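Local coordinates for amidohydrolase (Staphylococcus aureus, PDB 3NUR), which probably hydrolyses carbon-nitrogen bonds of amide-like substrates in a metal-dependent TIM-barrel active site, at residues Lys23-Glu28 / Val87-Leu92; Tyr287-Gly292 / Leu312-Tyr317; Glu28-Ile33 / Tyr317-Pro322. All blocks are in the same frame, centred on the assembly; numbering follows the deposited sequence.

How the contacts relate
All three contacts are largely buried and share one calcium site. Contact 2 (287-292 with 312-317) is wholly buried, joining the end of strand 286-288 to a loop by two bonds and a water bridge. Contact 1 (23-28 with 87-92), with an exposed end at Lys23 and Gln88, is the most regular, a parallel strand pair of the TIM barrel held by backbone bonds and aliphatic side chains. Contact 3 (28-33 with 317-322), partly exposed at Pro318 and Tyr319, buries less surface and is more polar, pairing the later part of strand 24-31 with that loop's continuation. Contacts 1 and 3 share Glu28, contacts 2 and 3 Tyr317. Ser291 OG, 2.6 Å from Glu28 OE2, ties contact 2 to both.

Contact 1: residues Lys23-Glu28 / Val87-Leu92; sequences KSITFE and VQIQVL. With CA (calcium ion), chain B.
Thr26 and Val87 meet across a parallel strand pair of the TIM barrel, formed by strands 24-31 and 87-94. The CG1 of Val87 lies 3.4 Å from Thr26 OG1, while its CG2 branch packs against Thr26 CG2; the two side chains approach tip to tip. Both Val87 branches are therefore used, and Thr26 OG1 also meets the CG of Gln90. On the other face, Ile25 and Ile89 lie alongside each other, pointing the same way. In both, chi1 (-60° and -62°) sets CG1 beside the backbone N and leaves CG2 anti to it, and these two CG2 methyls meet. Val91 CG2 then comes over one face of the Phe27 ring, offset toward the rim and 4.2 Å from the ring centroid, a CH-pi contact.

The backbone fixes this register. Thr26 is held through both its N and its O, the N donating to Ile89 O and the O accepting from Val91 N, each at 2.8 Å. A beta bulge shifts the pairing by one residue between Ser24 and Ile25. There Ser24 O takes two donors, Gln88 N at 2.8 Å and the straighter Ile89 N at 3.2 Å.

Farther out, helix 336-351 covers Ile25 and Phe27, and helix 75-84 covers Val87 and Gln90. Beyond the corner at Phe27, Glu28 points away from strand 87-94. With CG anti to N (chi1 -163°) and the chain extended beyond it, the carboxylate reaches the metal: Glu28 OE1 binds the calcium ion at 2.1 Å.

Contact 2: residues Tyr287-Gly292 / Leu312-Tyr317; sequences YITPSG and LYAADY. With CA (calcium ion), chain B.
Leu312 packs obliquely across Tyr287, its CD1 3.6 Å from Tyr287 CB and its CG near Tyr287 CD1. Here segment 287-292, running out of strand 286-288 of the TIM barrel, meets the loop 312-317. Two more apolar meetings continue along the loop: Thr289 CG2 rests on Leu312 CB, and Pro290 CG touches Tyr313 CD1, those side chains crossing at about a right angle.

Two direct hydrogen bonds join the backbones. Leu312 N donates to Ile288 O at 2.9 Å, tilted 28° from the carbonyl plane but nearly straight at the hydrogen. Gly292 N reaches Ala314 O at 3.0 Å from above the carbonyl plane, with a more bent N-H...O angle of 140°. Beside this bond, Gly292 CA approaches Ala315 O at 3.4 Å in a CA-H...O contact.

Outside the pair, Thr289 OG1 bonds to Tyr190, and Ser291 OG bonds to Glu28 and His253.

Water supplies the third kind of link. One molecule donates to Ser291 O and to Asp316 OD2, the latter at 2.7 Å, and so bridges the two segments. The other carboxylate oxygen, Asp316 OD1, binds the calcium ion at 2.1 Å; CG anti to the backbone N (chi1 -155°) directs the group there. Asp316 thus divides its carboxylate between metal and water, which probably restrains its rotation and helps hold this ligand in place at the end of the barrel that carries the metal site.

Contact 3: residues Glu28-Ile33 / Tyr317-Pro322; sequences EEHYVI and YPYIEP. With CA (calcium ion), chain B.
Glu29 and His30 meet Tyr317 in a polar strand-to-loop contact, which joins the later part of strand 24-31 to the segment 317-322 beside the calcium ion of the TIM barrel. Its backbone core is one bond: His30 N donates to Tyr317 O at 2.8 Å, with an N-H...O angle of 178°. The side chain of Glu29 grips the same residue from another direction. Bent at chi2 (-50°), it folds back so that OE1 accepts from Tyr317 N at 3.1 Å, the donor standing above the carboxylate plane. Tyr317 is thus held through both its N and its O, while Glu29 OE2 accepts from Glu28 N and from Ala315 N. Three backbone N-H groups in all hold the carboxylate in place.

The other meeting is between rings, an oblique pair. His30 CD2 approaches the edge of the Tyr319 ring, 3.5 Å from Tyr319 CE2, with the ring planes 33° apart. Tyr319 OH bonds to Asp70 and to Asn96 N, which probably help to hold the ring beside His30, and Val32 CG1 packs on that hydroxyl. The peptide before Pro318 is cis, and Pro318 CB lies over the centre of the Tyr317 ring, with Phe81 stacked on this ring too.

Glu28 and His30 alternate with Glu29 along the strand, and both bind the metal, His30 through NE2 at 2.3 Å. His192, Asp316 and two waters complete the set of six. Glu-x-His on the first strand, at the place of the superfamily's usual His-x-His, together with His192 and Asp316, is consistent with an amidohydrolase-type metal site.

Contact 1: residues Lys23-Glu28 / Val87-Leu92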
loop_
_atom_site.group_PDB
_atom_site.type_symbol
_atom_site.label_atom_id
_atom_site.label_comp_id
_atom_site.label_asym_id
_atom_site.label_seq_id
_atom_site.Cartn_x
_atom_site.Cartn_y
_atom_site.Cartn_z
ATOM N N LYS A 23 -4.769 -2.744 -21.166
ATOM C CA LYS A 23 -3.857 -1.961 -20.334
ATOM C C LYS A 23 -4.257 -1.914 -18.868
ATOM O O LYS A 23 -5.436 -2.038 -18.536
ATOM C CB LYS A 23 -3.626 -0.551 -20.893
ATOM C CG LYS A 23 -3.045 -0.512 -22.302
ATOM C CD LYS A 23 -1.555 -0.864 -22.357
ATOM C CE LYS A 23 -1.090 -1.035 -23.781
ATOM N NZ LYS A 23 -1.261 0.207 -24.579
ATOM N N SER A 24 -3.256 -1.768 -17.991
ATOM C CA SER A 24 -3.502 -1.779 -16.561
ATOM C C SER A 24 -3.041 -0.539 -15.850
ATOM O O SER A 24 -2.208 0.219 -16.370
ATOM C CB SER A 24 -2.834 -3.000 -15.926
ATOM O OG SER A 24 -1.417 -2.923 -16.011
ATOM N N ILE A 25 -3.585 -0.347 -14.647
ATOM C CA ILE A 25 -3.160 0.671 -13.677
ATOM C C ILE A 25 -2.531 -0.196 -12.557
ATOM O O ILE A 25 -3.200 -1.099 -12.042
ATOM C CB ILE A 25 -4.315 1.551 -13.135
ATOM C CG1 ILE A 25 -5.032 2.338 -14.263
ATOM C CG2 ILE A 25 -3.785 2.530 -12.054
ATOM C CD1 ILE A 25 -6.430 2.959 -13.821
ATOM N N THR A 26 -1.260 0.050 -12.202
ATOM C CA THR A 26 -0.576 -0.742 -11.163
ATOM C C THR A 26 -0.393 0.129 -9.897
ATOM O O THR A 26 0.006 1.305 -9.992
ATOM C CB THR A 26 0.672 -1.448 -11.694
ATOM O OG1 THR A 26 1.523 -0.484 -12.292
ATOM C CG2 THR A 26 0.360 -2.577 -12.711
ATOM N N PHE A 27 -0.710 -0.442 -8.726
ATOM C CA PHE A 27 -0.811 0.323 -7.482
ATOM C C PHE A 27 0.330 0.307 -6.463
ATOM O O PHE A 27 0.303 1.106 -5.516
ATOM C CB PHE A 27 -2.150 0.008 -6.813
ATOM C CG PHE A 27 -3.317 0.746 -7.416
ATOM C CD1 PHE A 27 -3.806 1.907 -6.822
ATOM C CD2 PHE A 27 -3.944 0.269 -8.568
ATOM C CE1 PHE A 27 -4.886 2.599 -7.382
ATOM C CE2 PHE A 27 -5.046 0.944 -9.111
ATOM C CZ PHE A 27 -5.509 2.100 -8.511
ATOM N N GLU A 28 1.292 -0.619 -6.603
ATOM C CA GLU A 28 2.383 -0.692 -5.624
ATOM C C GLU A 28 3.676 -0.658 -6.388
ATOM O O GLU A 28 4.274 -1.692 -6.634
ATOM C CB GLU A 28 2.250 -1.958 -4.741
ATOM C CG GLU A 28 3.083 -1.872 -3.466
ATOM C CD GLU A 28 3.162 -3.191 -2.720
ATOM O OE1 GLU A 28 4.291 -3.698 -2.539
ATOM O OE2 GLU A 28 2.095 -3.743 -2.359
ATOM N N VAL A 87 1.264 -2.061 -19.029
ATOM C CA VAL A 87 0.912 -1.172 -17.925
ATOM C C VAL A 87 0.822 0.242 -18.491
ATOM O O VAL A 87 1.843 0.791 -18.917
ATOM C CB VAL A 87 1.948 -1.234 -16.775
ATOM C CG1 VAL A 87 1.563 -0.268 -15.654
ATOM C CG2 VAL A 87 2.097 -2.669 -16.234
ATOM N N GLN A 88 -0.361 0.865 -18.396
ATOM C CA GLN A 88 -0.581 2.239 -18.851
ATOM C C GLN A 88 -0.111 3.186 -17.755
ATOM O O GLN A 88 0.543 4.180 -18.052
ATOM C CB GLN A 88 -2.076 2.476 -19.144
ATOM C CG GLN A 88 -2.441 3.902 -19.622
ATOM C CD GLN A 88 -1.777 4.286 -20.926
ATOM O OE1 GLN A 88 -1.219 5.380 -21.061
ATOM N NE2 GLN A 88 -1.790 3.386 -21.900
ATOM N N ILE A 89 -0.487 2.903 -16.482
ATOM C CA ILE A 89 -0.131 3.784 -15.374
ATOM C C ILE A 89 0.503 3.054 -14.213
ATOM O O ILE A 89 -0.012 2.013 -13.776
ATOM C CB ILE A 89 -1.404 4.552 -14.882
ATOM C CG1 ILE A 89 -2.006 5.459 -15.981
ATOM C CG2 ILE A 89 -1.179 5.303 -13.554
ATOM C CD1 ILE A 89 -3.362 5.997 -15.653
ATOM N N GLN A 90 1.570 3.662 -13.645
ATOM C CA GLN A 90 2.108 3.220 -12.381
ATOM C C GLN A 90 1.704 4.306 -11.376
ATOM O O GLN A 90 1.884 5.505 -11.648
ATOM C CB GLN A 90 3.641 3.079 -12.390
ATOM C CG GLN A 90 4.113 1.757 -12.948
ATOM C CD GLN A 90 5.597 1.518 -12.722
ATOM O OE1 GLN A 90 6.124 0.411 -12.944
ATOM N NE2 GLN A 90 6.302 2.516 -12.218
ATOM N N VAL A 91 1.177 3.884 -10.234
ATOM C CA VAL A 91 0.857 4.777 -9.105
ATOM C C VAL A 91 2.141 4.707 -8.269
ATOM O O VAL A 91 2.515 3.627 -7.777
ATOM C CB VAL A 91 -0.413 4.367 -8.310
ATOM C CG1 VAL A 91 -0.687 5.369 -7.202
ATOM C CG2 VAL A 91 -1.636 4.240 -9.221
ATOM N N LEU A 92 2.885 5.826 -8.209
ATOM C CA LEU A 92 4.213 5.828 -7.605
ATOM C C LEU A 92 4.245 6.201 -6.113
ATOM O O LEU A 92 3.592 7.161 -5.698
ATOM C CB LEU A 92 5.165 6.754 -8.412
ATOM C CG LEU A 92 5.504 6.347 -9.860
ATOM C CD1 LEU A 92 6.406 7.397 -10.533
ATOM C CD2 LEU A 92 6.204 5.021 -9.902
HETATM CA CA CA B . 6.281 -2.971 -2.174
HETATM O O HOH W 1 2.599 2.770 -5.250
HETATM O O HOH W 2 6.469 -5.002 -1.398
HETATM O O HOH W 3 8.371 -2.801 -1.337
#

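Contact 2: residues Tyr287-Gly292 / Leu312-Tyr317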
loop_
_atom_site.group_PDB
_atom_site.type_symbol
_atom_site.label_atom_id
_atom_site.label_comp_id
_atom_site.label_asym_id
_atom_site.label_seq_id
_atom_site.Cartn_x
_atom_site.Cartn_y
_atom_site.Cartn_z
ATOM N N TYR A 287 -9.238 -2.395 -0.389
ATOM C CA TYR A 287 -8.945 -2.932 -1.718
ATOM C C TYR A 287 -7.723 -3.821 -1.505
ATOM O O TYR A 287 -6.892 -3.539 -0.641
ATOM C CB TYR A 287 -8.577 -1.837 -2.735
ATOM C CG TYR A 287 -9.787 -1.081 -3.221
ATOM C CD1 TYR A 287 -10.451 -1.462 -4.387
ATOM C CD2 TYR A 287 -10.276 0.014 -2.517
ATOM C CE1 TYR A 287 -11.558 -0.754 -4.848
ATOM C CE2 TYR A 287 -11.376 0.735 -2.973
ATOM C CZ TYR A 287 -12.022 0.340 -4.135
ATOM O OH TYR A 287 -13.099 1.059 -4.589
ATOM N N ILE A 288 -7.615 -4.879 -2.275
ATOM C CA ILE A 288 -6.479 -5.794 -2.115
ATOM C C ILE A 288 -5.685 -5.856 -3.434
ATOM O O ILE A 288 -6.290 -5.927 -4.505
ATOM C CB ILE A 288 -7.003 -7.191 -1.671
ATOM C CG1 ILE A 288 -7.497 -7.171 -0.197
ATOM C CG2 ILE A 288 -5.951 -8.298 -1.908
ATOM C CD1 ILE A 288 -8.271 -8.410 0.253
ATOM N N THR A 289 -4.345 -5.936 -3.342
ATOM C CA THR A 289 -3.500 -6.092 -4.529
ATOM C C THR A 289 -2.591 -7.328 -4.388
ATOM O O THR A 289 -2.375 -7.791 -3.264
ATOM C CB THR A 289 -2.631 -4.822 -4.851
ATOM O OG1 THR A 289 -1.315 -4.922 -4.265
ATOM C CG2 THR A 289 -3.308 -3.486 -4.551
ATOM N N PRO A 290 -2.017 -7.827 -5.513
ATOM C CA PRO A 290 -1.129 -8.994 -5.436
ATOM C C PRO A 290 0.316 -8.635 -5.094
ATOM O O PRO A 290 1.098 -9.536 -4.801
ATOM C CB PRO A 290 -1.151 -9.552 -6.868
ATOM C CG PRO A 290 -2.063 -8.675 -7.664
ATOM C CD PRO A 290 -2.246 -7.420 -6.917
ATOM N N SER A 291 0.713 -7.340 -5.229
ATOM C CA SER A 291 2.123 -6.904 -5.081
ATOM C C SER A 291 3.095 -7.784 -5.896
ATOM O O SER A 291 4.122 -8.225 -5.368
ATOM C CB SER A 291 2.545 -6.898 -3.613
ATOM O OG SER A 291 1.601 -6.246 -2.792
ATOM N N GLY A 292 2.736 -8.092 -7.141
ATOM C CA GLY A 292 3.574 -8.897 -8.028
ATOM C C GLY A 292 3.686 -10.374 -7.686
ATOM O O GLY A 292 4.511 -11.079 -8.283
ATOM N N LEU A 312 -7.318 -4.725 -6.947
ATOM C CA LEU A 312 -6.534 -3.812 -7.782
ATOM C C LEU A 312 -5.273 -4.526 -8.233
ATOM O O LEU A 312 -4.881 -5.492 -7.600
ATOM C CB LEU A 312 -6.158 -2.528 -7.007
ATOM C CG LEU A 312 -7.304 -1.690 -6.459
ATOM C CD1 LEU A 312 -6.768 -0.553 -5.573
ATOM C CD2 LEU A 312 -8.188 -1.149 -7.579
ATOM N N TYR A 313 -4.665 -4.094 -9.345
ATOM C CA TYR A 313 -3.461 -4.736 -9.861
ATOM C C TYR A 313 -2.204 -4.021 -9.364
ATOM O O TYR A 313 -2.264 -2.842 -9.021
ATOM C CB TYR A 313 -3.533 -4.822 -11.396
ATOM C CG TYR A 313 -2.862 -6.033 -12.009
ATOM C CD1 TYR A 313 -2.852 -7.261 -11.351
ATOM C CD2 TYR A 313 -2.278 -5.965 -13.275
ATOM C CE1 TYR A 313 -2.280 -8.395 -11.936
ATOM C CE2 TYR A 313 -1.703 -7.090 -13.870
ATOM C CZ TYR A 313 -1.697 -8.299 -13.193
ATOM O OH TYR A 313 -1.112 -9.402 -13.772
ATOM N N ALA A 314 -1.098 -4.750 -9.240
ATOM C CA ALA A 314 0.172 -4.203 -8.718
ATOM C C ALA A 314 1.292 -5.183 -9.004
ATOM O O ALA A 314 1.066 -6.394 -8.951
ATOM C CB ALA A 314 0.073 -3.966 -7.212
ATOM N N ALA A 315 2.504 -4.666 -9.266
ATOM C CA ALA A 315 3.671 -5.486 -9.597
ATOM C C ALA A 315 4.779 -5.471 -8.547
ATOM O O ALA A 315 5.658 -6.325 -8.609
ATOM C CB ALA A 315 4.273 -4.994 -10.918
ATOM N N ASP A 316 4.799 -4.460 -7.658
ATOM C CA ASP A 316 5.905 -4.237 -6.692
ATOM C C ASP A 316 7.193 -3.865 -7.466
ATOM O O ASP A 316 8.321 -4.127 -7.020
ATOM C CB ASP A 316 6.116 -5.430 -5.721
ATOM C CG ASP A 316 6.756 -5.023 -4.412
ATOM O OD1 ASP A 316 6.722 -3.803 -4.082
ATOM O OD2 ASP A 316 7.380 -5.906 -3.743
ATOM N N TYR A 317 7.015 -3.224 -8.642
ATOM C CA TYR A 317 8.162 -2.804 -9.433
ATOM C C TYR A 317 8.995 -1.776 -8.636
ATOM O O TYR A 317 8.402 -0.899 -8.011
ATOM C CB TYR A 317 7.699 -2.189 -10.775
ATOM C CG TYR A 317 8.852 -1.712 -11.619
ATOM C CD1 TYR A 317 9.498 -2.577 -12.500
ATOM C CD2 TYR A 317 9.379 -0.427 -11.458
ATOM C CE1 TYR A 317 10.622 -2.172 -13.215
ATOM C CE2 TYR A 317 10.494 -0.007 -12.183
ATOM C CZ TYR A 317 11.103 -0.881 -13.070
ATOM O OH TYR A 317 12.195 -0.483 -13.810
HETATM CA CA CA B . 6.281 -2.971 -2.174
HETATM O O HOH W 4 5.968 -8.113 -3.105
HETATM O O HOH W 2 6.469 -5.002 -1.398
HETATM O O HOH W 3 8.371 -2.801 -1.337
#

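Contact 3: residues Glu28-Ile33 / Tyr317-Pro322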
loop_
_atom_site.group_PDB
_atom_site.type_symbol
_atom_site.label_atom_id
_atom_site.label_comp_id
_atom_site.label_asym_id
_atom_site.label_seq_id
_atom_site.Cartn_x
_atom_site.Cartn_y
_atom_site.Cartn_z
ATOM N N GLU A 28 1.292 -0.619 -6.603
ATOM C CA GLU A 28 2.383 -0.692 -5.624
ATOM C C GLU A 28 3.676 -0.658 -6.388
ATOM O O GLU A 28 4.274 -1.692 -6.634
ATOM C CB GLU A 28 2.250 -1.958 -4.741
ATOM C CG GLU A 28 3.083 -1.872 -3.466
ATOM C CD GLU A 28 3.162 -3.191 -2.720
ATOM O OE1 GLU A 28 4.291 -3.698 -2.539
ATOM O OE2 GLU A 28 2.095 -3.743 -2.359
ATOM N N GLU A 29 4.041 0.526 -6.881
ATOM C CA GLU A 29 5.203 0.703 -7.757
ATOM C C GLU A 29 6.063 1.760 -7.095
ATOM O O GLU A 29 5.548 2.830 -6.732
ATOM C CB GLU A 29 4.691 1.126 -9.152
ATOM C CG GLU A 29 3.462 0.308 -9.607
ATOM C CD GLU A 29 3.546 -1.214 -9.508
ATOM O OE1 GLU A 29 4.592 -1.786 -9.891
ATOM O OE2 GLU A 29 2.563 -1.841 -9.046
ATOM N N HIS A 30 7.351 1.433 -6.884
ATOM C CA HIS A 30 8.220 2.255 -6.061
ATOM C C HIS A 30 9.295 3.055 -6.732
ATOM O O HIS A 30 9.832 2.667 -7.768
ATOM C CB HIS A 30 8.851 1.379 -4.964
ATOM C CG HIS A 30 7.837 0.635 -4.138
ATOM N ND1 HIS A 30 6.986 1.301 -3.263
ATOM C CD2 HIS A 30 7.596 -0.698 -4.053
ATOM C CE1 HIS A 30 6.244 0.363 -2.690
ATOM N NE2 HIS A 30 6.568 -0.856 -3.135
ATOM N N TYR A 31 9.674 4.134 -6.055
ATOM C CA TYR A 31 10.793 4.964 -6.464
ATOM C C TYR A 31 11.574 5.377 -5.219
ATOM O O TYR A 31 11.018 5.397 -4.130
ATOM C CB TYR A 31 10.312 6.224 -7.240
ATOM C CG TYR A 31 9.749 7.306 -6.349
ATOM C CD1 TYR A 31 8.442 7.234 -5.880
ATOM C CD2 TYR A 31 10.556 8.345 -5.880
ATOM C CE1 TYR A 31 7.934 8.192 -5.017
ATOM C CE2 TYR A 31 10.061 9.304 -5.001
ATOM C CZ TYR A 31 8.748 9.214 -4.565
ATOM O OH TYR A 31 8.231 10.134 -3.697
ATOM N N VAL A 32 12.848 5.763 -5.394
ATOM C CA VAL A 32 13.638 6.373 -4.321
ATOM C C VAL A 32 14.386 7.521 -4.980
ATOM O O VAL A 32 14.486 7.557 -6.220
ATOM C CB VAL A 32 14.587 5.415 -3.539
ATOM C CG1 VAL A 32 13.828 4.238 -2.923
ATOM C CG2 VAL A 32 15.760 4.928 -4.402
ATOM N N ILE A 33 14.885 8.456 -4.150
ATOM C CA ILE A 33 15.688 9.583 -4.620
ATOM C C ILE A 33 17.068 9.443 -3.974
ATOM O O ILE A 33 17.182 9.418 -2.746
ATOM C CB ILE A 33 15.006 10.951 -4.364
ATOM C CG1 ILE A 33 13.726 11.072 -5.213
ATOM C CG2 ILE A 33 15.975 12.117 -4.672
ATOM C CD1 ILE A 33 12.672 11.885 -4.596
ATOM N N TYR A 317 7.015 -3.224 -8.642
ATOM C CA TYR A 317 8.162 -2.804 -9.433
ATOM C C TYR A 317 8.995 -1.776 -8.636
ATOM O O TYR A 317 8.402 -0.899 -8.011
ATOM C CB TYR A 317 7.699 -2.189 -10.775
ATOM C CG TYR A 317 8.852 -1.712 -11.619
ATOM C CD1 TYR A 317 9.498 -2.577 -12.500
ATOM C CD2 TYR A 317 9.379 -0.427 -11.458
ATOM C CE1 TYR A 317 10.622 -2.172 -13.215
ATOM C CE2 TYR A 317 10.494 -0.007 -12.183
ATOM C CZ TYR A 317 11.103 -0.881 -13.070
ATOM O OH TYR A 317 12.195 -0.483 -13.810
ATOM N N PRO A 318 10.347 -1.837 -8.639
ATOM C CA PRO A 318 11.234 -2.784 -9.349
ATOM C C PRO A 318 11.748 -3.925 -8.457
ATOM O O PRO A 318 12.614 -4.684 -8.891
ATOM C CB PRO A 318 12.388 -1.875 -9.760
ATOM C CG PRO A 318 12.555 -0.990 -8.538
ATOM C CD PRO A 318 11.146 -0.772 -7.989
ATOM N N TYR A 319 11.241 -4.035 -7.207
ATOM C CA TYR A 319 11.676 -5.069 -6.258
ATOM C C TYR A 319 11.277 -6.455 -6.739
ATOM O O TYR A 319 12.003 -7.429 -6.514
ATOM C CB TYR A 319 11.231 -4.739 -4.818
ATOM C CG TYR A 319 11.633 -3.340 -4.407
ATOM C CD1 TYR A 319 12.951 -2.904 -4.525
ATOM C CD2 TYR A 319 10.697 -2.451 -3.890
ATOM C CE1 TYR A 319 13.320 -1.603 -4.168
ATOM C CE2 TYR A 319 11.059 -1.158 -3.511
ATOM C CZ TYR A 319 12.372 -0.739 -3.644
ATOM O OH TYR A 319 12.722 0.555 -3.298
ATOM N N ILE A 320 10.156 -6.515 -7.476
ATOM C CA ILE A 320 9.729 -7.667 -8.273
ATOM C C ILE A 320 9.532 -7.101 -9.694
ATOM O O ILE A 320 8.941 -6.031 -9.831
ATOM C CB ILE A 320 8.429 -8.386 -7.776
ATOM C CG1 ILE A 320 8.507 -8.729 -6.263
ATOM C CG2 ILE A 320 8.184 -9.669 -8.615
ATOM C CD1 ILE A 320 7.304 -9.469 -5.693
ATOM N N GLU A 321 10.009 -7.815 -10.739
ATOM C CA GLU A 321 9.762 -7.441 -12.140
ATOM C C GLU A 321 9.040 -8.660 -12.749
ATOM O O GLU A 321 9.682 -9.497 -13.395
ATOM C CB GLU A 321 11.065 -7.068 -12.890
ATOM C CG GLU A 321 11.708 -5.803 -12.322
ATOM C CD GLU A 321 13.024 -5.344 -12.935
ATOM O OE1 GLU A 321 13.153 -5.379 -14.180
ATOM O OE2 GLU A 321 13.899 -4.880 -12.169
ATOM N N PRO A 322 7.724 -8.831 -12.450
ATOM C CA PRO A 322 7.031 -10.054 -12.894
ATOM C C PRO A 322 6.871 -10.161 -14.400
ATOM O O PRO A 322 6.204 -9.335 -15.028
ATOM C CB PRO A 322 5.703 -10.035 -12.116
ATOM C CG PRO A 322 5.503 -8.636 -11.718
ATOM C CD PRO A 322 6.826 -7.948 -11.668
HETATM CA CA CA B . 6.281 -2.971 -2.174
HETATM O O HOH W 2 6.469 -5.002 -1.398
HETATM O O HOH W 3 8.371 -2.801 -1.337
#